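Local structure of insecticidal crystal protein Cry35Ab1 (Bacillus thuringiensis, 4JP0) at residues T179-C183 and I184-D188; D269-K272 and T273-E277; R322-G325 and S326-I330. The protein forms one component of a binary insecticidal toxin active on western corn rootworm larvae, and needs its partner protein for maximal toxicity. All blocks are in the same frame, centred on the assembly; numbering follows the deposited sequence.

Contact 1. Residues T179-C183 and I184-D188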
ATOM      1  N   THR A 179      -4.124  -5.021   2.569  1.00 15.20           N
ATOM      2  CA  THR A 179      -3.601  -4.450   3.812  1.00 15.95           C
ATOM      3  C   THR A 179      -4.434  -3.236   4.194  1.00 15.60           C
ATOM      4  O   THR A 179      -5.090  -2.660   3.356  1.00 13.95           O
ATOM      5  CB  THR A 179      -2.105  -4.129   3.657  1.00 16.50           C
ATOM      6  OG1 THR A 179      -1.513  -3.802   4.927  1.00 19.50           O
ATOM      7  CG2 THR A 179      -1.889  -2.897   2.771  1.00 18.66           C
ATOM      8  N   LEU A 180      -4.444  -2.904   5.478  1.00 15.33           N
ATOM      9  CA  LEU A 180      -5.277  -1.806   5.976  1.00 15.13           C
ATOM     10  C   LEU A 180      -4.435  -0.546   6.142  1.00 16.38           C
ATOM     11  O   LEU A 180      -3.344  -0.583   6.754  1.00 16.70           O
ATOM     12  CB  LEU A 180      -5.855  -2.181   7.325  1.00 15.64           C
ATOM     13  CG  LEU A 180      -6.882  -3.309   7.252  1.00 14.40           C
ATOM     14  CD1 LEU A 180      -7.456  -3.605   8.634  1.00 17.73           C
ATOM     15  CD2 LEU A 180      -7.981  -2.914   6.313  1.00 18.47           C
ATOM     16  N   VAL A 181      -4.930   0.563   5.608  1.00 14.96           N
ATOM     17  CA  VAL A 181      -4.165   1.804   5.664  1.00 14.25           C
ATOM     18  C   VAL A 181      -4.875   2.847   6.496  1.00 14.59           C
ATOM     19  O   VAL A 181      -6.010   3.183   6.231  1.00 13.29           O
ATOM     20  CB  VAL A 181      -3.911   2.361   4.231  1.00 15.81           C
ATOM     21  CG1 VAL A 181      -3.162   3.733   4.256  1.00 15.66           C
ATOM     22  CG2 VAL A 181      -3.150   1.318   3.420  1.00 14.09           C
ATOM     23  N   PRO A 182      -4.198   3.359   7.508  1.00 14.22           N
ATOM     24  CA  PRO A 182      -4.756   4.434   8.330  1.00 14.45           C
ATOM     25  C   PRO A 182      -5.308   5.592   7.468  1.00 14.17           C
ATOM     26  O   PRO A 182      -4.626   6.081   6.555  1.00 12.59           O
ATOM     27  CB  PRO A 182      -3.538   4.915   9.095  1.00 14.83           C
ATOM     28  CG  PRO A 182      -2.732   3.628   9.335  1.00 14.85           C
ATOM     29  CD  PRO A 182      -2.869   2.934   7.950  1.00 15.08           C
ATOM     30  N   CYS A 183      -6.503   6.065   7.793  1.00 13.26           N
ATOM     31  CA  CYS A 183      -7.131   7.107   6.997  1.00 14.77           C
ATOM     32  C   CYS A 183      -6.303   8.388   6.977  1.00 15.38           C
ATOM     33  O   CYS A 183      -6.353   9.102   5.999  1.00 15.57           O
ATOM     34  CB  CYS A 183      -8.589   7.382   7.450  1.00 13.67           C
ATOM     35  SG  CYS A 183      -8.715   7.956   9.160  1.00 15.75           S
ATOM     36  N   ILE A 184      -5.531   8.646   8.035  1.00 14.66           N
ATOM     37  CA  ILE A 184      -4.690   9.826   8.069  1.00 15.88           C
ATOM     38  C   ILE A 184      -3.659   9.838   6.953  1.00 15.73           C
ATOM     39  O   ILE A 184      -3.169  10.906   6.589  1.00 16.10           O
ATOM     40  CB  ILE A 184      -4.006  10.016   9.461  1.00 15.53           C
ATOM     41  CG1 ILE A 184      -3.235   8.750   9.853  1.00 15.99           C
ATOM     42  CG2 ILE A 184      -5.076  10.348  10.532  1.00 16.06           C
ATOM     43  CD1 ILE A 184      -2.260   8.963  11.048  1.00 16.70           C
ATOM     44  N   MET A 185      -3.326   8.662   6.427  1.00 16.27           N
ATOM     45  CA  MET A 185      -2.334   8.542   5.359  1.00 16.20           C
ATOM     46  C   MET A 185      -2.999   8.549   3.981  1.00 17.57           C
ATOM     47  O   MET A 185      -2.324   8.361   2.954  1.00 18.11           O
ATOM     48  CB  MET A 185      -1.560   7.232   5.518  1.00 16.13           C
ATOM     49  CG  MET A 185      -0.777   7.164   6.803  1.00 16.35           C
ATOM     50  SD  MET A 185      -0.124   5.529   7.090  1.00 18.18           S
ATOM     51  CE  MET A 185       0.337   5.682   8.821  1.00 22.35           C
ATOM     52  N   VAL A 186      -4.307   8.741   3.955  1.00 16.26           N
ATOM     53  CA  VAL A 186      -5.053   8.737   2.707  1.00 17.86           C
ATOM     54  C   VAL A 186      -5.664  10.083   2.399  1.00 19.41           C
ATOM     55  O   VAL A 186      -6.379  10.624   3.222  1.00 20.23           O
ATOM     56  CB  VAL A 186      -6.187   7.703   2.757  1.00 17.41           C
ATOM     57  CG1 VAL A 186      -7.108   7.858   1.529  1.00 17.30           C
ATOM     58  CG2 VAL A 186      -5.593   6.301   2.854  1.00 16.87           C
ATOM     59  N   ASN A 187      -5.371  10.627   1.218  1.00 19.70           N
ATOM     60  CA  ASN A 187      -5.971  11.881   0.801  1.00 20.61           C
ATOM     61  C   ASN A 187      -7.217  11.534   0.008  1.00 21.01           C
ATOM     62  O   ASN A 187      -7.118  11.114  -1.146  1.00 20.34           O
ATOM     63  CB  ASN A 187      -4.977  12.712  -0.018  1.00 21.92           C
ATOM     64  CG  ASN A 187      -5.636  13.882  -0.739  1.00 24.28           C
ATOM     65  OD1 ASN A 187      -6.514  14.554  -0.151  1.00 27.34           O
ATOM     66  ND2 ASN A 187      -5.316  14.223  -1.912  1.00 28.45           N
ATOM     67  N   ASP A 188      -8.378  11.693   0.650  1.00 20.52           N
ATOM     68  CA  ASP A 188      -9.689  11.353   0.073  1.00 23.36           C
ATOM     69  C   ASP A 188     -10.494  12.652   0.058  1.00 25.35           C
ATOM     70  O   ASP A 188     -11.175  12.998   1.029  1.00 25.11           O
ATOM     71  CB  ASP A 188     -10.379  10.279   0.924  1.00 22.34           C
ATOM     72  CG  ASP A 188     -11.681   9.736   0.294  1.00 22.81           C
ATOM     73  OD1 ASP A 188     -12.240  10.354  -0.640  1.00 22.05           O
ATOM     74  OD2 ASP A 188     -12.214   8.685   0.687  1.00 18.74           O
TER

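Contact 2. Residues D269-K272 and T273-E277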
ATOM      1  N   ASP A 269       4.879   6.896   3.961  1.00 20.33           N
ATOM      2  CA  ASP A 269       6.273   6.570   4.172  1.00 22.28           C
ATOM      3  C   ASP A 269       6.500   5.754   5.424  1.00 21.61           C
ATOM      4  O   ASP A 269       7.363   4.955   5.469  1.00 21.52           O
ATOM      5  CB  ASP A 269       7.193   7.781   4.204  1.00 23.20           C
ATOM      6  CG  ASP A 269       8.630   7.386   4.033  1.00 27.85           C
ATOM      7  OD1 ASP A 269       8.943   6.884   2.964  1.00 29.68           O
ATOM      8  OD2 ASP A 269       9.419   7.495   4.960  1.00 30.38           O
ATOM      9  N   GLU A 270       5.699   6.001   6.437  1.00 19.63           N
ATOM     10  CA  GLU A 270       5.907   5.340   7.702  1.00 19.15           C
ATOM     11  C   GLU A 270       5.328   3.940   7.780  1.00 19.09           C
ATOM     12  O   GLU A 270       5.437   3.301   8.832  1.00 18.41           O
ATOM     13  CB  GLU A 270       5.426   6.204   8.882  1.00 19.45           C
ATOM     14  CG  GLU A 270       6.346   7.376   9.174  1.00 20.21           C
ATOM     15  CD  GLU A 270       5.678   8.478   9.984  1.00 22.07           C
ATOM     16  OE1 GLU A 270       4.441   8.484  10.119  1.00 25.09           O
ATOM     17  OE2 GLU A 270       6.378   9.371  10.457  1.00 24.66           O
ATOM     18  N   ILE A 271       4.694   3.472   6.701  1.00 17.34           N
ATOM     19  CA  ILE A 271       4.222   2.098   6.684  1.00 17.80           C
ATOM     20  C   ILE A 271       4.830   1.340   5.505  1.00 17.52           C
ATOM     21  O   ILE A 271       4.321   0.291   5.081  1.00 17.45           O
ATOM     22  CB  ILE A 271       2.654   1.991   6.687  1.00 16.77           C
ATOM     23  CG1 ILE A 271       2.053   2.688   5.461  1.00 17.40           C
ATOM     24  CG2 ILE A 271       2.072   2.596   8.009  1.00 15.03           C
ATOM     25  CD1 ILE A 271       0.632   2.221   5.122  1.00 15.95           C
ATOM     26  N   LYS A 272       5.898   1.871   4.954  1.00 18.14           N
ATOM     27  CA  LYS A 272       6.520   1.203   3.803  1.00 19.94           C
ATOM     28  C   LYS A 272       6.908  -0.262   4.006  1.00 20.14           C
ATOM     29  O   LYS A 272       6.844  -1.059   3.055  1.00 20.40           O
ATOM     30  CB  LYS A 272       7.739   1.984   3.263  1.00 21.74           C
ATOM     31  CG  LYS A 272       8.901   2.033   4.209  1.00 23.59           C
ATOM     32  CD  LYS A 272       9.984   3.001   3.696  1.00 27.19           C
ATOM     33  CE  LYS A 272      10.597   3.804   4.849  1.00 31.96           C
ATOM     34  NZ  LYS A 272      11.999   4.165   4.466  1.00 34.76           N
ATOM     35  N   THR A 273       7.304  -0.630   5.211  1.00 19.83           N
ATOM     36  CA  THR A 273       7.647  -2.028   5.485  1.00 20.23           C
ATOM     37  C   THR A 273       6.389  -2.880   5.412  1.00 19.95           C
ATOM     38  O   THR A 273       6.400  -3.992   4.880  1.00 19.28           O
ATOM     39  CB  THR A 273       8.276  -2.154   6.878  1.00 20.70           C
ATOM     40  OG1 THR A 273       9.576  -1.558   6.857  1.00 21.84           O
ATOM     41  CG2 THR A 273       8.544  -3.606   7.243  1.00 20.51           C
ATOM     42  N   GLN A 274       5.304  -2.352   5.952  1.00 18.86           N
ATOM     43  CA  GLN A 274       4.011  -3.033   5.928  1.00 18.83           C
ATOM     44  C   GLN A 274       3.548  -3.222   4.491  1.00 19.36           C
ATOM     45  O   GLN A 274       3.054  -4.281   4.105  1.00 18.64           O
ATOM     46  CB  GLN A 274       2.985  -2.183   6.662  1.00 17.71           C
ATOM     47  CG  GLN A 274       1.532  -2.708   6.522  1.00 18.26           C
ATOM     48  CD  GLN A 274       0.536  -1.763   7.146  1.00 17.39           C
ATOM     49  OE1 GLN A 274       0.896  -0.975   8.028  1.00 17.70           O
ATOM     50  NE2 GLN A 274      -0.728  -1.863   6.734  1.00 14.07           N
ATOM     51  N   LEU A 275       3.684  -2.166   3.700  1.00 19.46           N
ATOM     52  CA  LEU A 275       3.313  -2.274   2.300  1.00 19.50           C
ATOM     53  C   LEU A 275       4.159  -3.314   1.574  1.00 19.79           C
ATOM     54  O   LEU A 275       3.657  -4.095   0.788  1.00 19.21           O
ATOM     55  CB  LEU A 275       3.407  -0.917   1.611  1.00 17.97           C
ATOM     56  CG  LEU A 275       2.466   0.167   2.131  1.00 18.96           C
ATOM     57  CD1 LEU A 275       2.638   1.431   1.275  1.00 20.33           C
ATOM     58  CD2 LEU A 275       1.007  -0.303   2.115  1.00 22.09           C
ATOM     59  N   ASN A 276       5.460  -3.286   1.797  1.00 19.72           N
ATOM     60  CA  ASN A 276       6.347  -4.206   1.104  1.00 21.12           C
ATOM     61  C   ASN A 276       5.935  -5.639   1.447  1.00 20.99           C
ATOM     62  O   ASN A 276       5.765  -6.499   0.575  1.00 22.17           O
ATOM     63  CB  ASN A 276       7.790  -3.925   1.564  1.00 20.45           C
ATOM     64  CG  ASN A 276       8.771  -5.012   1.177  1.00 23.58           C
ATOM     65  OD1 ASN A 276       9.377  -5.652   2.039  1.00 27.52           O
ATOM     66  ND2 ASN A 276       8.996  -5.174  -0.108  1.00 22.64           N
ATOM     67  N   GLU A 277       5.747  -5.888   2.730  1.00 20.14           N
ATOM     68  CA  GLU A 277       5.450  -7.224   3.176  1.00 20.94           C
ATOM     69  C   GLU A 277       4.030  -7.723   2.844  1.00 19.87           C
ATOM     70  O   GLU A 277       3.875  -8.844   2.371  1.00 20.09           O
ATOM     71  CB  GLU A 277       5.753  -7.336   4.682  1.00 20.97           C
ATOM     72  CG  GLU A 277       7.225  -7.122   4.994  1.00 27.76           C
ATOM     73  CD  GLU A 277       7.587  -7.532   6.412  1.00 34.16           C
ATOM     74  OE1 GLU A 277       6.700  -8.104   7.120  1.00 35.36           O
ATOM     75  OE2 GLU A 277       8.762  -7.298   6.788  1.00 34.69           O
TER

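Contact 3. Residues R322-G325 and S326-I330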
ATOM      1  N   ARG A 322     -12.517   2.915   0.513  1.00 16.87           N
ATOM      2  CA  ARG A 322     -13.082   3.314   1.791  1.00 19.25           C
ATOM      3  C   ARG A 322     -13.827   2.081   2.268  1.00 20.71           C
ATOM      4  O   ARG A 322     -14.279   1.276   1.450  1.00 19.27           O
ATOM      5  CB  ARG A 322     -14.180   4.329   1.622  1.00 20.47           C
ATOM      6  CG  ARG A 322     -13.802   5.698   1.323  1.00 22.11           C
ATOM      7  CD  ARG A 322     -14.967   6.682   1.533  1.00 24.83           C
ATOM      8  NE  ARG A 322     -14.703   7.864   0.735  1.00 25.24           N
ATOM      9  CZ  ARG A 322     -15.609   8.573   0.110  1.00 27.50           C
ATOM     10  NH1 ARG A 322     -16.901   8.244   0.190  1.00 25.39           N
ATOM     11  NH2 ARG A 322     -15.206   9.628  -0.593  1.00 27.87           N
ATOM     12  N   TYR A 323     -13.990   1.913   3.572  1.00 22.22           N
ATOM     13  CA  TYR A 323     -14.787   0.774   4.024  1.00 24.39           C
ATOM     14  C   TYR A 323     -15.753   1.178   5.063  1.00 26.23           C
ATOM     15  O   TYR A 323     -15.303   1.379   6.238  1.00 25.96           O
ATOM     16  CB  TYR A 323     -13.983  -0.376   4.608  1.00 24.97           C
ATOM     17  CG  TYR A 323     -14.909  -1.569   4.815  1.00 28.53           C
ATOM     18  CD1 TYR A 323     -15.172  -2.436   3.770  1.00 30.15           C
ATOM     19  CD2 TYR A 323     -15.599  -1.762   6.007  1.00 31.01           C
ATOM     20  CE1 TYR A 323     -16.009  -3.506   3.911  1.00 31.62           C
ATOM     21  CE2 TYR A 323     -16.477  -2.867   6.163  1.00 30.74           C
ATOM     22  CZ  TYR A 323     -16.667  -3.725   5.096  1.00 30.41           C
ATOM     23  OH  TYR A 323     -17.498  -4.825   5.168  1.00 32.48           O
ATOM     24  N   ASN A 324     -17.032   1.235   4.604  1.00 26.21           N
ATOM     25  CA  ASN A 324     -18.272   1.667   5.292  1.00 28.47           C
ATOM     26  C   ASN A 324     -19.351   0.598   5.413  1.00 25.97           C
ATOM     27  O   ASN A 324     -20.524   0.944   5.308  1.00 27.48           O
ATOM     28  CB  ASN A 324     -18.973   2.782   4.464  1.00 29.49           C
ATOM     29  CG  ASN A 324     -19.812   2.220   3.227  1.00 33.04           C
ATOM     30  OD1 ASN A 324     -19.620   1.094   2.784  1.00 37.52           O
ATOM     31  ND2 ASN A 324     -20.729   3.046   2.686  1.00 35.78           N
ATOM     32  N   GLY A 325     -18.989  -0.662   5.641  1.00 23.93           N
ATOM     33  CA  GLY A 325     -19.969  -1.732   5.567  1.00 20.57           C
ATOM     34  C   GLY A 325     -19.941  -2.337   4.162  1.00 19.94           C
ATOM     35  O   GLY A 325     -20.562  -3.369   3.924  1.00 18.49           O
ATOM     36  N   SER A 326     -19.289  -1.631   3.240  1.00 19.94           N
ATOM     37  CA  SER A 326     -19.040  -2.064   1.870  1.00 18.85           C
ATOM     38  C   SER A 326     -17.814  -1.303   1.396  1.00 18.84           C
ATOM     39  O   SER A 326     -17.421  -0.331   2.028  1.00 18.76           O
ATOM     40  CB  SER A 326     -20.237  -1.803   0.938  1.00 20.39           C
ATOM     41  OG  SER A 326     -20.289  -0.457   0.476  1.00 21.74           O
ATOM     42  N   GLU A 327     -17.189  -1.766   0.312  1.00 18.30           N
ATOM     43  CA  GLU A 327     -15.977  -1.146  -0.199  1.00 17.57           C
ATOM     44  C   GLU A 327     -16.326  -0.101  -1.263  1.00 18.46           C
ATOM     45  O   GLU A 327     -17.055  -0.406  -2.227  1.00 17.86           O
ATOM     46  CB  GLU A 327     -15.089  -2.223  -0.845  1.00 16.77           C
ATOM     47  CG  GLU A 327     -14.690  -3.319   0.150  1.00 19.93           C
ATOM     48  CD  GLU A 327     -13.977  -4.481  -0.494  1.00 23.34           C
ATOM     49  OE1 GLU A 327     -13.859  -4.521  -1.724  1.00 26.62           O
ATOM     50  OE2 GLU A 327     -13.514  -5.346   0.232  1.00 27.01           O
ATOM     51  N   ILE A 328     -15.785   1.105  -1.120  1.00 17.43           N
ATOM     52  CA  ILE A 328     -15.980   2.164  -2.117  1.00 17.81           C
ATOM     53  C   ILE A 328     -14.616   2.529  -2.692  1.00 17.83           C
ATOM     54  O   ILE A 328     -13.765   3.019  -1.985  1.00 17.61           O
ATOM     55  CB  ILE A 328     -16.641   3.417  -1.458  1.00 18.36           C
ATOM     56  CG1 ILE A 328     -18.046   3.044  -0.973  1.00 19.02           C
ATOM     57  CG2 ILE A 328     -16.736   4.580  -2.472  1.00 16.78           C
ATOM     58  CD1 ILE A 328     -18.733   4.133  -0.099  1.00 20.92           C
ATOM     59  N   ARG A 329     -14.394   2.259  -3.970  1.00 18.40           N
ATOM     60  CA  ARG A 329     -13.085   2.494  -4.550  1.00 18.45           C
ATOM     61  C   ARG A 329     -12.854   3.980  -4.755  1.00 19.84           C
ATOM     62  O   ARG A 329     -13.717   4.665  -5.322  1.00 20.25           O
ATOM     63  CB  ARG A 329     -12.953   1.741  -5.896  1.00 18.42           C
ATOM     64  CG  ARG A 329     -11.527   1.595  -6.372  1.00 20.80           C
ATOM     65  CD  ARG A 329     -11.383   0.826  -7.712  1.00 23.08           C
ATOM     66  NE  ARG A 329     -12.044   1.555  -8.787  1.00 27.62           N
ATOM     67  CZ  ARG A 329     -12.636   1.014  -9.833  1.00 30.31           C
ATOM     68  NH1 ARG A 329     -12.646  -0.294 -10.007  1.00 31.35           N
ATOM     69  NH2 ARG A 329     -13.213   1.803 -10.740  1.00 35.53           N
ATOM     70  N   ILE A 330     -11.692   4.489  -4.320  1.00 19.47           N
ATOM     71  CA  ILE A 330     -11.395   5.899  -4.523  1.00 19.41           C
ATOM     72  C   ILE A 330     -10.160   6.085  -5.417  1.00 20.88           C
ATOM     73  O   ILE A 330      -9.855   7.199  -5.820  1.00 19.62           O
ATOM     74  CB  ILE A 330     -11.243   6.679  -3.191  1.00 19.81           C
ATOM     75  CG1 ILE A 330      -9.996   6.248  -2.420  1.00 20.44           C
ATOM     76  CG2 ILE A 330     -12.450   6.485  -2.333  1.00 19.97           C
ATOM     77  CD1 ILE A 330      -9.466   7.328  -1.456  1.00 22.01           C
TER

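Contact 1. Residues T179-C183 and I184-D188
P182 and M185 make the dense centre of this local contact, gripping each other by backbone and side chain. The M185 amide N donates to P182 O at 2.9 Å, and its N-H points at the oxygen with an angle of 153°. The thioether end then lies beside the proline ring: M185 CE is 3.7 Å from P182 CG, and M185 SD is 3.9 Å from P182 CD. The extended methionine chain beyond CG is what carries the sulfur and methyl group along the ring. One residue on, V186 N bonds to C183 O at 2.9 Å. Two successive bonds spanning three residues identify a short 3-10 turn, by which the chain leaves edge strand 174-182. The turn brings two valines together, V181 CG1 lying 3.8 Å from V186 CG2. With CG1 anti to the backbone N (chi1 177°), V181 also sets that methyl 4.0 Å from M185 CB. F50 of strand 43-52 touches P182, C183 and I184, while Y203 touches C183 and V186, so the turn itself is buried. The following residue belongs to the looser side. N187 is partly exposed, its CB points away from 179-183, and its ND2 bonds instead to N245 O.

Contact 2. Residues D269-K272 and T273-E277
The first turn of helix 272-279 is defined here by two backbone bonds starting at its N-cap residue, I271. I271 O accepts L275 N at 2.9 Å, with an N-H...O angle of 164°. K272 O takes N276 N, also at 2.9 Å, with an angle of 157°. Apolar packing follows the same step of four residues: I271 CD1 meets L275 CD2 at 3.9 Å. A chi1 of 60° at I271 turns the CG1 branch toward the helix, and CD1 extends from it to the leucine. Q274 flanks the other branch, its OE1 lying 3.7 Å from I271 CB and 3.8 Å from I271 CG2. The amide's NE2 is bonded to T179 OG1 and L180 O, two acceptors that fix the orientation of the group and join the helix start to strand 174-182. An isoleucine at the N-cap has no polar side-chain atom to offer the amides of the first turn. D53 supplies the acceptors, OD2 for T273 N and OD1, weakly, for Q274 N, so its carboxylate probably also gains from the positive end of the helix dipole.

Contact 3. Residues R322-G325 and S326-I330
R322 and I328 form a hydrogen-bonded antiparallel pair at the tip of the hairpin made by strands 307-323 and 327-346. R322 N donates to I328 O at 2.8 Å and I328 N returns a bond to R322 O at 3.0 Å; the second is the straighter, with an N-H...O angle of 167°. Y323 and E327 follow as a non-hydrogen-bonded pair, their CA atoms 4.8 Å apart. A further backbone bond, N324 N to S326 O, closes the connection, which passes through G325 with phi at +94°.

Side-chain polar bonds converge on N324 OD1. S326 OG donates to it at 2.9 Å, in the amide plane and on a lone pair, while S326 N makes a weak bond of 2.8 Å that gives the connection an Asx turn. A chi1 of 80° at N324 helps swing the carboxamide toward S326, bringing OD1 within range of both donors. R322 sends its polar end out of the hairpin, NE making a salt bridge with D188; E327 OE1 likewise pairs with K206 NZ.

Packing contacts complete the hairpin end. On the R322 and I328 face, the aliphatic part of the arginine runs at about a right angle to I330, whose CG2 is 4.0 Å from R322 CG. The Y323 ring has a polar neighbour in the connection, S326 N, which sits over one face of it near the rim. On the Y323 and E327 face of the sheet the pair is apolar: E327 CG lies at the ring edge, in plane, 3.8 Å from Y323 CD1.

In the fold
The contacts follow one another along the chain, with no nesting or crossing, and each is local. Contact 1 closes a turn that ends edge strand 174-182 and leads toward helix 193-199; contact 2 opens helix 272-279; contact 3 closes the hairpin at the other edge of the same four-stranded sheet. Contact 1 is the middle piece. M185 CE packs on I271 CG2 at 3.6 Å, linking it to contact 2, and V186 CG1 meets I330 CD1 at 3.8 Å, linking it to contact 3. Contacts 2 and 3 do not touch, their nearest atoms being about 13 Å apart. Strand 43-52, in the ricin B-type lectin range, packs against contacts 1 and 2.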